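Local coordinates for type II secretion chaperone CpaB (Acinetobacter nosocomialis M2, PDB 6O38), which binds the secreted metalloprotease CpaA as its chaperone, probably keeping it competent for export by the type II secretion system, at residues G[93-97]-G[145-150]; G[97-103]-G[114-119]; G[44-48]-G[68-73]. One frame throughout, in Å; residues are numbered along the deposited sequence.

Interaction 1 (G[93-97]-G[145-150]); sequences YGINR and TEKGNY
Two non-neighbouring parts of one curved antiparallel sheet face each other across its interior: the G1 beta bulge at the start of strand 95-106 and the type I turn Thr145-Gly148 of hairpin 138-145/148-155. No backbone hydrogen bond crosses; the nearest CA pairs, Tyr93-Gly148 (8.6 Å) and Ile95-Lys147 (7.9 Å), leave room for side chains. Gly94 has the positive phi (75°) of the bulge. Thr145 N to Gly148 O (3.1 Å) and Gly148 N to Thr145 O (3.3 Å) close the turn; Thr145 OG1 donates to Gly148 O (2.8 Å). Ile95 (mm) places CG1 3.4 Å from Tyr150 CE2, while the Tyr93 and Tyr150 rings, both chi1 m, lie near parallel (11°) but slid apart, centroids 5.3 Å. Arg97 (chi1 p) reaches over Thr145 to a salt bridge, NH2 to Glu146 OE2 at 3.0 Å. Glu70 of CpaA accepts a hydrogen bond from Asn96 N, placing this strand's start at the chaperone-substrate interface. On the inner side, Ile95 and Tyr150 both pack on Met90 of strand 85-90.

Interaction 2 (G[97-103]-G[114-119]); sequences RTGKIVE and WTGRFD
Backbone pairing defines this antiparallel beta hairpin, formed by strands 95-106 and 111-118, whose short segments run at 134° with axes 4.4 Å apart at closest approach. Lys100 and Arg117 form a hydrogen-bonded pair, Lys100 N to Arg117 O at 3.0 Å and Arg117 N to Lys100 O at 3.2 Å. Gly99-Phe118 and Ile101-Gly116 are non-hydrogen-bonded pairs with CA-CA distances of only 4.1 and 4.2 Å. A CB on Gly116 would clash with Lys100 O, so the glycine permits this close approach. Beyond it the register shifts by one at a classic beta bulge: Val102 (psi -15°) and Glu103 both face Thr115, with Val102 N to Thr115 O at 2.7 Å, a weak Glu103 N to Thr115 O bond at 3.1 Å, and Thr115 N to Glu103 O at 2.8 Å. At the other end Asp119 N makes a weak bond to Thr98 O at 3.3 Å.

One side-chain hydrogen bond joins the same two residues: Thr98 OG1 (chi1 p) donates to Asp119 OD2 at 2.6 Å.

Apolar contacts are fewer. Ile101 CG2 meets the edge of the Trp114 ring at CD1 (4.1 Å), and Arg97 CG lies 3.7 Å from Phe118 CD1.

The Arg97 guanidinium is salt-bridged to Glu146; Arg97 CZ lies 5.4 Å from the Phe118 ring centroid, 19° off the normal, at most a weak cation-pi attraction.

Lys100, Arg117, Glu103 and Thr115 share one face. From the other, Phe118 packs on Phe128, Ile143 and Thr145, while strands 85-90 and 127-133 flank the hairpin in the sheet.

Interaction 3 (G[44-48]-G[68-73]); sequences VFNEV and MVIKYD
The apolar centre lies on the inner face of a two-stranded antiparallel pairing, 45-47 with 68-72, at one end of the strongly curved sheet: with chi1 p in both, Phe45 CD1 meets Ile70 CG2 at 3.7 Å. Next to them Val44 (chi1 t) sets CG1 4.0 Å from Tyr72 CE1, the Tyr72 side chain being t; this buried ring ends in a hydroxyl hydrogen-bonded to Gln132. Met141 of strand 138-145 touches Val44, Phe45 and Tyr72. Phe45 also packs on Phe88 and Met90 of strand 85-90, the other outermost strand, and Val44 shares a backbone hydrogen bond with Lys87 there, so the two ends of the sheet come together, consistent with a barrel-like closure.

The segment axes approach to 4.5 Å at 138°. Register is fixed by the hydrogen-bonded pair Asn46-Lys71 (CA-CA 5.4 Å): Asn46 N to Lys71 O at 3.1 Å and Lys71 N to Asn46 O at 2.9 Å, each with an angle of 161°. Glu47 and Ile70 follow as a non-hydrogen-bonded pair, Glu47 CA to Ile70 CA 4.5 Å. Val48 N to Val69 O (3.2 Å, 141°) adds a further rung. The Asn46 O atom also receives a CA-H...O contact from Ile70 CA at 3.1 Å.

Outward, Val48 CG1 touches Val69 CG1 at 4.2 Å, and the extended Lys71 side chain leads away from strand 45-47. Asp73 serves as N-cap of helix 74-78 through Lys75 N. At the far edge, where Glu47 packs on Asn35 of the CpaA chain, Glu47 OE2 comes within 3.2 Å of SE of Met68, a selenomethionine.

In the fold
Interactions 2 and 3 are backbone pairings of neighbouring strands, on opposite sides of the chain's centre with their own centres about 18 Å apart, whereas interaction 1 spans the curve of the sheet through side chains. All three are partly buried; interaction 1 has no exposed residue, whereas interactions 2 and 3 have exposed margins that include valines as well as charged side chains. Interactions 1 and 2 share strand 95-106 and Arg97, and meet where Thr145 CG2 lies 3.9 Å from Phe118 CE2. Interaction 3 precedes both along the chain, touching interaction 1 at Tyr93 OH and Met68 N (3.9 Å). Its side-chain contacts are chiefly apolar; interaction 1 adds a salt bridge, interaction 2 a Thr-Asp hydrogen bond.

Interaction 1 (G[93-97]-G[145-150])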
ATOM      1  N   TYR G  93      10.144  -7.139  -7.385  1.00 68.39           N
ATOM      2  CA  TYR G  93       8.949  -6.315  -7.267  1.00 68.46           C
ATOM      3  C   TYR G  93       9.273  -4.840  -7.067  1.00 69.64           C
ATOM      4  O   TYR G  93       8.353  -4.040  -6.866  1.00 69.83           O
ATOM      5  CB  TYR G  93       8.079  -6.813  -6.108  1.00 68.27           C
ATOM      6  CG  TYR G  93       7.570  -8.226  -6.284  1.00 67.68           C
ATOM      7  CD1 TYR G  93       7.377  -8.765  -7.550  1.00 67.10           C
ATOM      8  CD2 TYR G  93       7.286  -9.023  -5.183  1.00 67.68           C
ATOM      9  CE1 TYR G  93       6.913 -10.057  -7.714  1.00 66.85           C
ATOM     10  CE2 TYR G  93       6.821 -10.316  -5.336  1.00 67.70           C
ATOM     11  CZ  TYR G  93       6.636 -10.828  -6.604  1.00 67.42           C
ATOM     12  OH  TYR G  93       6.173 -12.114  -6.762  1.00 67.57           O
ATOM     13  N   GLY G  94      10.550  -4.466  -7.113  1.00 65.95           N
ATOM     14  CA  GLY G  94      10.934  -3.077  -6.980  1.00 67.57           C
ATOM     15  C   GLY G  94      10.869  -2.516  -5.580  1.00 68.38           C
ATOM     16  O   GLY G  94      10.742  -1.298  -5.421  1.00 69.72           O
ATOM     17  N   ILE G  95      10.957  -3.359  -4.555  1.00 67.54           N
ATOM     18  CA  ILE G  95      10.869  -2.925  -3.165  1.00 67.48           C
ATOM     19  C   ILE G  95      12.220  -3.152  -2.504  1.00 68.16           C
ATOM     20  O   ILE G  95      12.687  -4.293  -2.396  1.00 67.46           O
ATOM     21  CB  ILE G  95       9.757  -3.661  -2.406  1.00 65.56           C
ATOM     22  CG1 ILE G  95       8.430  -3.525  -3.151  1.00 65.19           C
ATOM     23  CG2 ILE G  95       9.628  -3.104  -1.000  1.00 65.17           C
ATOM     24  CD1 ILE G  95       7.946  -2.098  -3.280  1.00 66.22           C
ATOM     25  N   ASN G  96      12.847  -2.062  -2.062  1.00 65.21           N
ATOM     26  CA  ASN G  96      14.119  -2.123  -1.339  1.00 66.13           C
ATOM     27  C   ASN G  96      14.137  -0.932  -0.379  1.00 67.21           C
ATOM     28  O   ASN G  96      14.514   0.179  -0.756  1.00 69.54           O
ATOM     29  CB  ASN G  96      15.302  -2.097  -2.296  1.00 67.98           C
ATOM     30  CG  ASN G  96      16.632  -2.185  -1.581  1.00 69.15           C
ATOM     31  OD1 ASN G  96      16.747  -2.818  -0.532  1.00 68.07           O
ATOM     32  ND2 ASN G  96      17.647  -1.543  -2.144  1.00 71.47           N
ATOM     33  N   ARG G  97      13.725  -1.180   0.863  1.00 67.45           N
ATOM     34  CA  ARG G  97      13.544  -0.100   1.823  1.00 67.92           C
ATOM     35  C   ARG G  97      13.653  -0.660   3.233  1.00 66.45           C
ATOM     36  O   ARG G  97      13.599  -1.874   3.450  1.00 65.11           O
ATOM     37  CB  ARG G  97      12.199   0.601   1.616  1.00 67.63           C
ATOM     38  CG  ARG G  97      10.992  -0.289   1.866  1.00 65.18           C
ATOM     39  CD  ARG G  97       9.866   0.047   0.906  1.00 65.50           C
ATOM     40  NE  ARG G  97       9.582   1.478   0.882  1.00 67.50           N
ATOM     41  CZ  ARG G  97       8.854   2.078  -0.053  1.00 68.46           C
ATOM     42  NH1 ARG G  97       8.338   1.370  -1.049  1.00 67.60           N
ATOM     43  NH2 ARG G  97       8.647   3.386   0.002  1.00 70.15           N
ATOM     44  N   THR G 145       2.956  -0.742   0.735  1.00 60.67           N
ATOM     45  CA  THR G 145       3.669   0.418   0.222  1.00 61.38           C
ATOM     46  C   THR G 145       2.829   1.094  -0.853  1.00 62.40           C
ATOM     47  O   THR G 145       1.843   0.540  -1.346  1.00 62.65           O
ATOM     48  CB  THR G 145       5.039   0.028  -0.348  1.00 61.49           C
ATOM     49  OG1 THR G 145       4.863  -0.664  -1.590  1.00 62.08           O
ATOM     50  CG2 THR G 145       5.795  -0.863   0.626  1.00 60.74           C
ATOM     51  N   GLU G 146       3.231   2.314  -1.214  1.00 63.27           N
ATOM     52  CA  GLU G 146       2.561   3.016  -2.300  1.00 64.68           C
ATOM     53  C   GLU G 146       2.833   2.368  -3.652  1.00 65.33           C
ATOM     54  O   GLU G 146       2.065   2.588  -4.596  1.00 66.77           O
ATOM     55  CB  GLU G 146       2.995   4.485  -2.332  1.00 65.63           C
ATOM     56  CG  GLU G 146       4.441   4.713  -2.762  1.00 66.22           C
ATOM     57  CD  GLU G 146       5.454   4.308  -1.706  1.00 66.21           C
ATOM     58  OE1 GLU G 146       5.053   4.066  -0.548  1.00 64.59           O
ATOM     59  OE2 GLU G 146       6.656   4.232  -2.037  1.00 67.32           O
ATOM     60  N   LYS G 147       3.902   1.578  -3.765  1.00 64.70           N
ATOM     61  CA  LYS G 147       4.225   0.893  -5.009  1.00 65.70           C
ATOM     62  C   LYS G 147       3.495  -0.434  -5.166  1.00 65.45           C
ATOM     63  O   LYS G 147       3.581  -1.043  -6.237  1.00 66.69           O
ATOM     64  CB  LYS G 147       5.736   0.667  -5.113  1.00 65.65           C
ATOM     65  CG  LYS G 147       6.542   1.950  -5.245  1.00 68.25           C
ATOM     66  CD  LYS G 147       8.033   1.663  -5.339  1.00 68.82           C
ATOM     67  CE  LYS G 147       8.831   2.945  -5.530  1.00 72.31           C
ATOM     68  NZ  LYS G 147      10.295   2.683  -5.612  1.00 72.92           N
ATOM     69  N   GLY G 148       2.800  -0.897  -4.142  1.00 65.08           N
ATOM     70  CA  GLY G 148       2.112  -2.174  -4.210  1.00 63.89           C
ATOM     71  C   GLY G 148       2.048  -2.829  -2.848  1.00 62.22           C
ATOM     72  O   GLY G 148       2.710  -2.423  -1.895  1.00 61.47           O
ATOM     73  N   ASN G 149       1.225  -3.872  -2.772  1.00 61.96           N
ATOM     74  CA  ASN G 149       0.985  -4.614  -1.542  1.00 60.69           C
ATOM     75  C   ASN G 149       1.445  -6.053  -1.717  1.00 60.89           C
ATOM     76  O   ASN G 149       1.172  -6.681  -2.745  1.00 62.16           O
ATOM     77  CB  ASN G 149      -0.495  -4.575  -1.164  1.00 60.82           C
ATOM     78  CG  ASN G 149      -1.030  -3.162  -1.077  1.00 61.61           C
ATOM     79  OD1 ASN G 149      -0.435  -2.301  -0.431  1.00 61.36           O
ATOM     80  ND2 ASN G 149      -2.153  -2.912  -1.738  1.00 62.88           N
ATOM     81  N   TYR G 150       2.145  -6.573  -0.714  1.00 61.13           N
ATOM     82  CA  TYR G 150       2.766  -7.885  -0.810  1.00 61.47           C
ATOM     83  C   TYR G 150       2.474  -8.701   0.440  1.00 60.53           C
ATOM     84  O   TYR G 150       2.563  -8.194   1.562  1.00 59.58           O
ATOM     85  CB  TYR G 150       4.276  -7.753  -1.021  1.00 61.70           C
ATOM     86  CG  TYR G 150       4.622  -6.831  -2.165  1.00 63.09           C
ATOM     87  CD1 TYR G 150       4.679  -7.300  -3.470  1.00 64.76           C
ATOM     88  CD2 TYR G 150       4.870  -5.484  -1.940  1.00 63.00           C
ATOM     89  CE1 TYR G 150       4.981  -6.454  -4.519  1.00 66.17           C
ATOM     90  CE2 TYR G 150       5.173  -4.632  -2.982  1.00 64.74           C
ATOM     91  CZ  TYR G 150       5.231  -5.121  -4.269  1.00 66.23           C
ATOM     92  OH  TYR G 150       5.534  -4.274  -5.312  1.00 68.15           O
TER

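Interaction 2 (G[97-103]-G[114-119])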
ATOM      1  N   ARG G  97      13.725  -1.180   0.863  1.00 67.45           N
ATOM      2  CA  ARG G  97      13.544  -0.100   1.823  1.00 67.92           C
ATOM      3  C   ARG G  97      13.653  -0.660   3.233  1.00 66.45           C
ATOM      4  O   ARG G  97      13.599  -1.874   3.450  1.00 65.11           O
ATOM      5  CB  ARG G  97      12.199   0.601   1.616  1.00 67.63           C
ATOM      6  CG  ARG G  97      10.992  -0.289   1.866  1.00 65.18           C
ATOM      7  CD  ARG G  97       9.866   0.047   0.906  1.00 65.50           C
ATOM      8  NE  ARG G  97       9.582   1.478   0.882  1.00 67.50           N
ATOM      9  CZ  ARG G  97       8.854   2.078  -0.053  1.00 68.46           C
ATOM     10  NH1 ARG G  97       8.338   1.370  -1.049  1.00 67.60           N
ATOM     11  NH2 ARG G  97       8.647   3.386   0.002  1.00 70.15           N
ATOM     12  N   THR G  98      13.801   0.248   4.192  1.00 67.59           N
ATOM     13  CA  THR G  98      13.915  -0.089   5.602  1.00 66.96           C
ATOM     14  C   THR G  98      12.708   0.440   6.368  1.00 65.79           C
ATOM     15  O   THR G  98      11.924   1.253   5.870  1.00 65.62           O
ATOM     16  CB  THR G  98      15.210   0.477   6.198  1.00 69.49           C
ATOM     17  OG1 THR G  98      15.244   1.898   6.014  1.00 71.05           O
ATOM     18  CG2 THR G  98      16.422  -0.144   5.526  1.00 70.73           C
ATOM     19  N   GLY G  99      12.570  -0.037   7.603  1.00 66.22           N
ATOM     20  CA  GLY G  99      11.480   0.377   8.466  1.00 65.73           C
ATOM     21  C   GLY G  99      11.846   0.142   9.912  1.00 67.79           C
ATOM     22  O   GLY G  99      12.858  -0.487  10.226  1.00 68.72           O
ATOM     23  N   LYS G 100      11.001   0.659  10.801  1.00 65.86           N
ATOM     24  CA  LYS G 100      11.240   0.584  12.235  1.00 67.23           C
ATOM     25  C   LYS G 100      10.031  -0.020  12.932  1.00 66.13           C
ATOM     26  O   LYS G 100       8.889   0.326  12.619  1.00 64.49           O
ATOM     27  CB  LYS G 100      11.544   1.968  12.821  1.00 68.48           C
ATOM     28  CG  LYS G 100      12.560   2.758  12.017  1.00 69.65           C
ATOM     29  CD  LYS G 100      13.513   3.529  12.909  1.00 71.93           C
ATOM     30  CE  LYS G 100      14.646   4.130  12.093  1.00 73.42           C
ATOM     31  NZ  LYS G 100      15.701   4.732  12.952  1.00 75.71           N
ATOM     32  N   ILE G 101      10.293  -0.923  13.877  1.00 65.46           N
ATOM     33  CA  ILE G 101       9.222  -1.518  14.667  1.00 66.87           C
ATOM     34  C   ILE G 101       8.600  -0.448  15.552  1.00 68.70           C
ATOM     35  O   ILE G 101       9.305   0.270  16.273  1.00 70.50           O
ATOM     36  CB  ILE G 101       9.755  -2.690  15.504  1.00 69.03           C
ATOM     37  CG1 ILE G 101      10.411  -3.741  14.606  1.00 67.62           C
ATOM     38  CG2 ILE G 101       8.635  -3.312  16.323  1.00 70.75           C
ATOM     39  CD1 ILE G 101       9.447  -4.437  13.673  1.00 65.56           C
ATOM     40  N   VAL G 102       7.276  -0.333  15.500  1.00 68.57           N
ATOM     41  CA  VAL G 102       6.566   0.651  16.306  1.00 70.69           C
ATOM     42  C   VAL G 102       5.643   0.020  17.339  1.00 73.25           C
ATOM     43  O   VAL G 102       5.215   0.722  18.269  1.00 75.97           O
ATOM     44  CB  VAL G 102       5.769   1.631  15.419  1.00 69.16           C
ATOM     45  CG1 VAL G 102       6.673   2.267  14.375  1.00 66.90           C
ATOM     46  CG2 VAL G 102       4.592   0.922  14.761  1.00 67.90           C
ATOM     47  N   GLU G 103       5.325  -1.268  17.230  1.00 72.83           N
ATOM     48  CA  GLU G 103       4.312  -1.861  18.093  1.00 75.22           C
ATOM     49  C   GLU G 103       4.483  -3.373  18.104  1.00 75.14           C
ATOM     50  O   GLU G 103       4.538  -3.999  17.043  1.00 72.48           O
ATOM     51  CB  GLU G 103       2.910  -1.480  17.608  1.00 74.59           C
ATOM     52  CG  GLU G 103       1.842  -1.468  18.684  1.00 77.98           C
ATOM     53  CD  GLU G 103       0.567  -0.795  18.214  1.00 77.83           C
ATOM     54  OE1 GLU G 103       0.270  -0.864  17.002  1.00 74.98           O
ATOM     55  OE2 GLU G 103      -0.130  -0.184  19.051  1.00 80.91           O
ATOM     56  N   TRP G 114       4.040  -8.020  15.130  1.00 67.52           N
ATOM     57  CA  TRP G 114       4.891  -6.841  15.058  1.00 65.68           C
ATOM     58  C   TRP G 114       4.341  -5.884  14.008  1.00 64.22           C
ATOM     59  O   TRP G 114       3.967  -6.304  12.911  1.00 64.56           O
ATOM     60  CB  TRP G 114       6.334  -7.212  14.708  1.00 65.97           C
ATOM     61  CG  TRP G 114       7.073  -7.919  15.800  1.00 67.28           C
ATOM     62  CD1 TRP G 114       7.925  -7.360  16.707  1.00 67.78           C
ATOM     63  CD2 TRP G 114       7.047  -9.322  16.086  1.00 69.40           C
ATOM     64  NE1 TRP G 114       8.421  -8.325  17.550  1.00 69.76           N
ATOM     65  CE2 TRP G 114       7.897  -9.540  17.188  1.00 70.29           C
ATOM     66  CE3 TRP G 114       6.381 -10.414  15.522  1.00 71.00           C
ATOM     67  CZ2 TRP G 114       8.101 -10.804  17.737  1.00 72.32           C
ATOM     68  CZ3 TRP G 114       6.585 -11.669  16.068  1.00 73.08           C
ATOM     69  CH2 TRP G 114       7.437 -11.853  17.164  1.00 73.63           C
ATOM     70  N   THR G 115       4.291  -4.599  14.351  1.00 64.25           N
ATOM     71  CA  THR G 115       3.855  -3.558  13.432  1.00 62.91           C
ATOM     72  C   THR G 115       4.943  -2.501  13.304  1.00 62.22           C
ATOM     73  O   THR G 115       5.564  -2.113  14.299  1.00 63.11           O
ATOM     74  CB  THR G 115       2.547  -2.911  13.906  1.00 62.90           C
ATOM     75  OG1 THR G 115       1.566  -3.930  14.138  1.00 64.05           O
ATOM     76  CG2 THR G 115       2.018  -1.943  12.858  1.00 62.01           C
ATOM     77  N   GLY G 116       5.183  -2.049  12.072  1.00 61.03           N
ATOM     78  CA  GLY G 116       6.191  -1.038  11.823  1.00 60.90           C
ATOM     79  C   GLY G 116       5.802  -0.129  10.678  1.00 60.50           C
ATOM     80  O   GLY G 116       4.886  -0.419   9.906  1.00 59.97           O
ATOM     81  N   ARG G 117       6.517   0.989  10.581  1.00 60.19           N
ATOM     82  CA  ARG G 117       6.332   1.958   9.511  1.00 60.58           C
ATOM     83  C   ARG G 117       7.641   2.169   8.763  1.00 60.19           C
ATOM     84  O   ARG G 117       8.730   2.008   9.321  1.00 60.32           O
ATOM     85  CB  ARG G 117       5.809   3.299  10.040  1.00 62.37           C
ATOM     86  CG  ARG G 117       4.460   3.209  10.727  1.00 62.05           C
ATOM     87  CD  ARG G 117       3.769   4.562  10.746  1.00 63.60           C
ATOM     88  NE  ARG G 117       2.386   4.464  11.206  1.00 63.25           N
ATOM     89  CZ  ARG G 117       1.347   4.290  10.396  1.00 62.61           C
ATOM     90  NH1 ARG G 117       1.534   4.197   9.087  1.00 62.20           N
ATOM     91  NH2 ARG G 117       0.119   4.211  10.892  1.00 62.52           N
ATOM     92  N   PHE G 118       7.521   2.541   7.492  1.00 63.53           N
ATOM     93  CA  PHE G 118       8.684   2.719   6.635  1.00 62.58           C
ATOM     94  C   PHE G 118       9.284   4.108   6.818  1.00 63.74           C
ATOM     95  O   PHE G 118       8.586   5.074   7.138  1.00 65.63           O
ATOM     96  CB  PHE G 118       8.304   2.485   5.174  1.00 61.25           C
ATOM     97  CG  PHE G 118       7.872   1.076   4.886  1.00 60.77           C
ATOM     98  CD1 PHE G 118       8.807   0.060   4.803  1.00 60.61           C
ATOM     99  CD2 PHE G 118       6.533   0.766   4.708  1.00 60.97           C
ATOM    100  CE1 PHE G 118       8.418  -1.241   4.546  1.00 60.93           C
ATOM    101  CE2 PHE G 118       6.137  -0.534   4.449  1.00 60.90           C
ATOM    102  CZ  PHE G 118       7.082  -1.538   4.367  1.00 60.93           C
ATOM    103  N   ASP G 119      10.602   4.194   6.618  1.00 66.89           N
ATOM    104  CA  ASP G 119      11.323   5.439   6.866  1.00 68.37           C
ATOM    105  C   ASP G 119      11.062   6.512   5.814  1.00 70.56           C
ATOM    106  O   ASP G 119      11.034   7.699   6.153  1.00 71.54           O
ATOM    107  CB  ASP G 119      12.824   5.163   6.960  1.00 69.67           C
ATOM    108  CG  ASP G 119      13.168   4.179   8.054  1.00 69.01           C
ATOM    109  OD1 ASP G 119      12.746   4.401   9.209  1.00 68.31           O
ATOM    110  OD2 ASP G 119      13.859   3.183   7.756  1.00 69.66           O
TER

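Interaction 3 (G[44-48]-G[68-73])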
ATOM      1  N   VAL G  44      14.908  -9.189   6.691  1.00 73.18           N
ATOM      2  CA  VAL G  44      13.990 -10.138   7.313  1.00 73.23           C
ATOM      3  C   VAL G  44      14.030 -11.492   6.617  1.00 72.97           C
ATOM      4  O   VAL G  44      14.227 -12.527   7.258  1.00 74.68           O
ATOM      5  CB  VAL G  44      12.561  -9.556   7.330  1.00 70.93           C
ATOM      6  CG1 VAL G  44      11.642 -10.444   8.140  1.00 70.90           C
ATOM      7  CG2 VAL G  44      12.574  -8.148   7.893  1.00 70.79           C
ATOM      8  N   PHE G  45      13.841 -11.511   5.299  1.00 71.50           N
ATOM      9  CA  PHE G  45      13.887 -12.738   4.516  1.00 73.81           C
ATOM     10  C   PHE G  45      14.785 -12.535   3.304  1.00 75.85           C
ATOM     11  O   PHE G  45      15.131 -11.409   2.938  1.00 76.40           O
ATOM     12  CB  PHE G  45      12.482 -13.181   4.080  1.00 72.95           C
ATOM     13  CG  PHE G  45      11.671 -12.093   3.433  1.00 71.82           C
ATOM     14  CD1 PHE G  45      11.830 -11.794   2.088  1.00 74.66           C
ATOM     15  CD2 PHE G  45      10.741 -11.376   4.167  1.00 68.95           C
ATOM     16  CE1 PHE G  45      11.085 -10.796   1.492  1.00 75.59           C
ATOM     17  CE2 PHE G  45       9.991 -10.376   3.575  1.00 68.99           C
ATOM     18  CZ  PHE G  45      10.163 -10.087   2.236  1.00 72.65           C
ATOM     19  N   ASN G  46      15.153 -13.646   2.668  1.00 71.37           N
ATOM     20  CA  ASN G  46      16.083 -13.641   1.548  1.00 74.85           C
ATOM     21  C   ASN G  46      15.508 -14.437   0.386  1.00 77.24           C
ATOM     22  O   ASN G  46      14.904 -15.494   0.588  1.00 77.03           O
ATOM     23  CB  ASN G  46      17.440 -14.231   1.950  1.00 76.78           C
ATOM     24  CG  ASN G  46      18.178 -13.364   2.947  1.00 75.36           C
ATOM     25  OD1 ASN G  46      18.311 -12.157   2.757  1.00 74.33           O
ATOM     26  ND2 ASN G  46      18.661 -13.977   4.022  1.00 76.26           N
ATOM     27  N   GLU G  47      15.704 -13.926  -0.828  1.00 71.89           N
ATOM     28  CA  GLU G  47      15.292 -14.648  -2.022  1.00 74.47           C
ATOM     29  C   GLU G  47      16.059 -15.960  -2.152  1.00 77.59           C
ATOM     30  O   GLU G  47      17.172 -16.117  -1.644  1.00 78.94           O
ATOM     31  CB  GLU G  47      15.521 -13.805  -3.277  1.00 77.00           C
ATOM     32  CG  GLU G  47      14.383 -12.876  -3.643  1.00 75.72           C
ATOM     33  CD  GLU G  47      14.230 -12.726  -5.146  1.00 78.79           C
ATOM     34  OE1 GLU G  47      14.256 -13.757  -5.852  1.00 80.83           O
ATOM     35  OE2 GLU G  47      14.085 -11.581  -5.623  1.00 79.42           O
ATOM     36  N   VAL G  48      15.447 -16.908  -2.856  1.00 79.84           N
ATOM     37  CA  VAL G  48      16.085 -18.185  -3.150  1.00 84.39           C
ATOM     38  C   VAL G  48      15.361 -18.873  -4.301  1.00 87.10           C
ATOM     39  O   VAL G  48      15.987 -19.340  -5.253  1.00 91.49           O
ATOM     40  CB  VAL G  48      16.121 -19.097  -1.911  1.00 84.32           C
ATOM     41  CG1 VAL G  48      14.715 -19.534  -1.531  1.00 82.24           C
ATOM     42  CG2 VAL G  48      17.017 -20.299  -2.166  1.00 89.51           C
HETATM   43  N   MSE G  68       7.334 -15.568  -5.240  1.00 73.92           N
HETATM   44  CA  MSE G  68       8.772 -15.492  -5.022  1.00 74.59           C
HETATM   45  C   MSE G  68       9.174 -16.258  -3.764  1.00 73.39           C
HETATM   46  O   MSE G  68       8.852 -15.847  -2.649  1.00 70.60           O
HETATM   47  CB  MSE G  68       9.202 -14.028  -4.920  1.00 73.52           C
HETATM   48  CG  MSE G  68      10.694 -13.799  -4.814  1.00 74.79           C
HETATM   49 SE   MSE G  68      11.058 -11.903  -4.565  0.47 74.10          SE
HETATM   50  CE  MSE G  68      10.045 -11.638  -2.927  1.00 69.24           C
ATOM     51  N   VAL G  69       9.879 -17.375  -3.951  1.00 74.41           N
ATOM     52  CA  VAL G  69      10.264 -18.217  -2.827  1.00 74.53           C
ATOM     53  C   VAL G  69      11.337 -17.517  -2.004  1.00 73.13           C
ATOM     54  O   VAL G  69      12.268 -16.909  -2.550  1.00 74.22           O
ATOM     55  CB  VAL G  69      10.752 -19.587  -3.325  1.00 79.23           C
ATOM     56  CG1 VAL G  69      10.713 -20.608  -2.197  1.00 79.51           C
ATOM     57  CG2 VAL G  69       9.917 -20.051  -4.510  1.00 81.47           C
ATOM     58  N   ILE G  70      11.213 -17.600  -0.678  1.00 73.36           N
ATOM     59  CA  ILE G  70      12.134 -16.937   0.236  1.00 72.86           C
ATOM     60  C   ILE G  70      12.448 -17.855   1.409  1.00 75.04           C
ATOM     61  O   ILE G  70      11.676 -18.751   1.757  1.00 76.95           O
ATOM     62  CB  ILE G  70      11.575 -15.592   0.760  1.00 70.77           C
ATOM     63  CG1 ILE G  70      10.164 -15.777   1.327  1.00 70.57           C
ATOM     64  CG2 ILE G  70      11.602 -14.533  -0.335  1.00 69.08           C
ATOM     65  CD1 ILE G  70      10.106 -15.865   2.839  1.00 70.94           C
ATOM     66  N   LYS G  71      13.605 -17.614   2.019  1.00 75.12           N
ATOM     67  CA  LYS G  71      13.996 -18.267   3.260  1.00 76.85           C
ATOM     68  C   LYS G  71      13.845 -17.279   4.409  1.00 75.61           C
ATOM     69  O   LYS G  71      14.094 -16.081   4.247  1.00 73.77           O
ATOM     70  CB  LYS G  71      15.435 -18.782   3.184  1.00 77.54           C
ATOM     71  CG  LYS G  71      15.872 -19.573   4.407  1.00 79.55           C
ATOM     72  CD  LYS G  71      17.137 -20.372   4.139  1.00 82.87           C
ATOM     73  CE  LYS G  71      17.494 -21.241   5.334  1.00 86.39           C
ATOM     74  NZ  LYS G  71      18.627 -22.160   5.041  1.00 90.77           N
ATOM     75  N   TYR G  72      13.433 -17.785   5.569  1.00 77.14           N
ATOM     76  CA  TYR G  72      13.069 -16.929   6.687  1.00 76.06           C
ATOM     77  C   TYR G  72      13.544 -17.539   7.996  1.00 78.03           C
ATOM     78  O   TYR G  72      13.449 -18.752   8.199  1.00 80.34           O
ATOM     79  CB  TYR G  72      11.552 -16.708   6.723  1.00 75.08           C
ATOM     80  CG  TYR G  72      11.041 -16.035   7.973  1.00 74.51           C
ATOM     81  CD1 TYR G  72      11.405 -14.732   8.284  1.00 72.73           C
ATOM     82  CD2 TYR G  72      10.176 -16.697   8.833  1.00 76.11           C
ATOM     83  CE1 TYR G  72      10.933 -14.113   9.425  1.00 72.47           C
ATOM     84  CE2 TYR G  72       9.696 -16.086   9.971  1.00 75.84           C
ATOM     85  CZ  TYR G  72      10.076 -14.796  10.262  1.00 73.98           C
ATOM     86  OH  TYR G  72       9.596 -14.190  11.398  1.00 73.99           O
ATOM     87  N   ASP G  73      14.057 -16.687   8.877  1.00 79.49           N
ATOM     88  CA  ASP G  73      14.485 -17.092  10.215  1.00 81.24           C
ATOM     89  C   ASP G  73      13.595 -16.401  11.237  1.00 80.52           C
ATOM     90  O   ASP G  73      13.686 -15.169  11.399  1.00 78.80           O
ATOM     91  CB  ASP G  73      15.953 -16.739  10.448  1.00 81.61           C
ATOM     92  CG  ASP G  73      16.558 -17.477  11.632  1.00 84.43           C
ATOM     93  OD1 ASP G  73      15.846 -17.703  12.633  1.00 85.40           O
ATOM     94  OD2 ASP G  73      17.752 -17.837  11.558  1.00 87.22           O
TER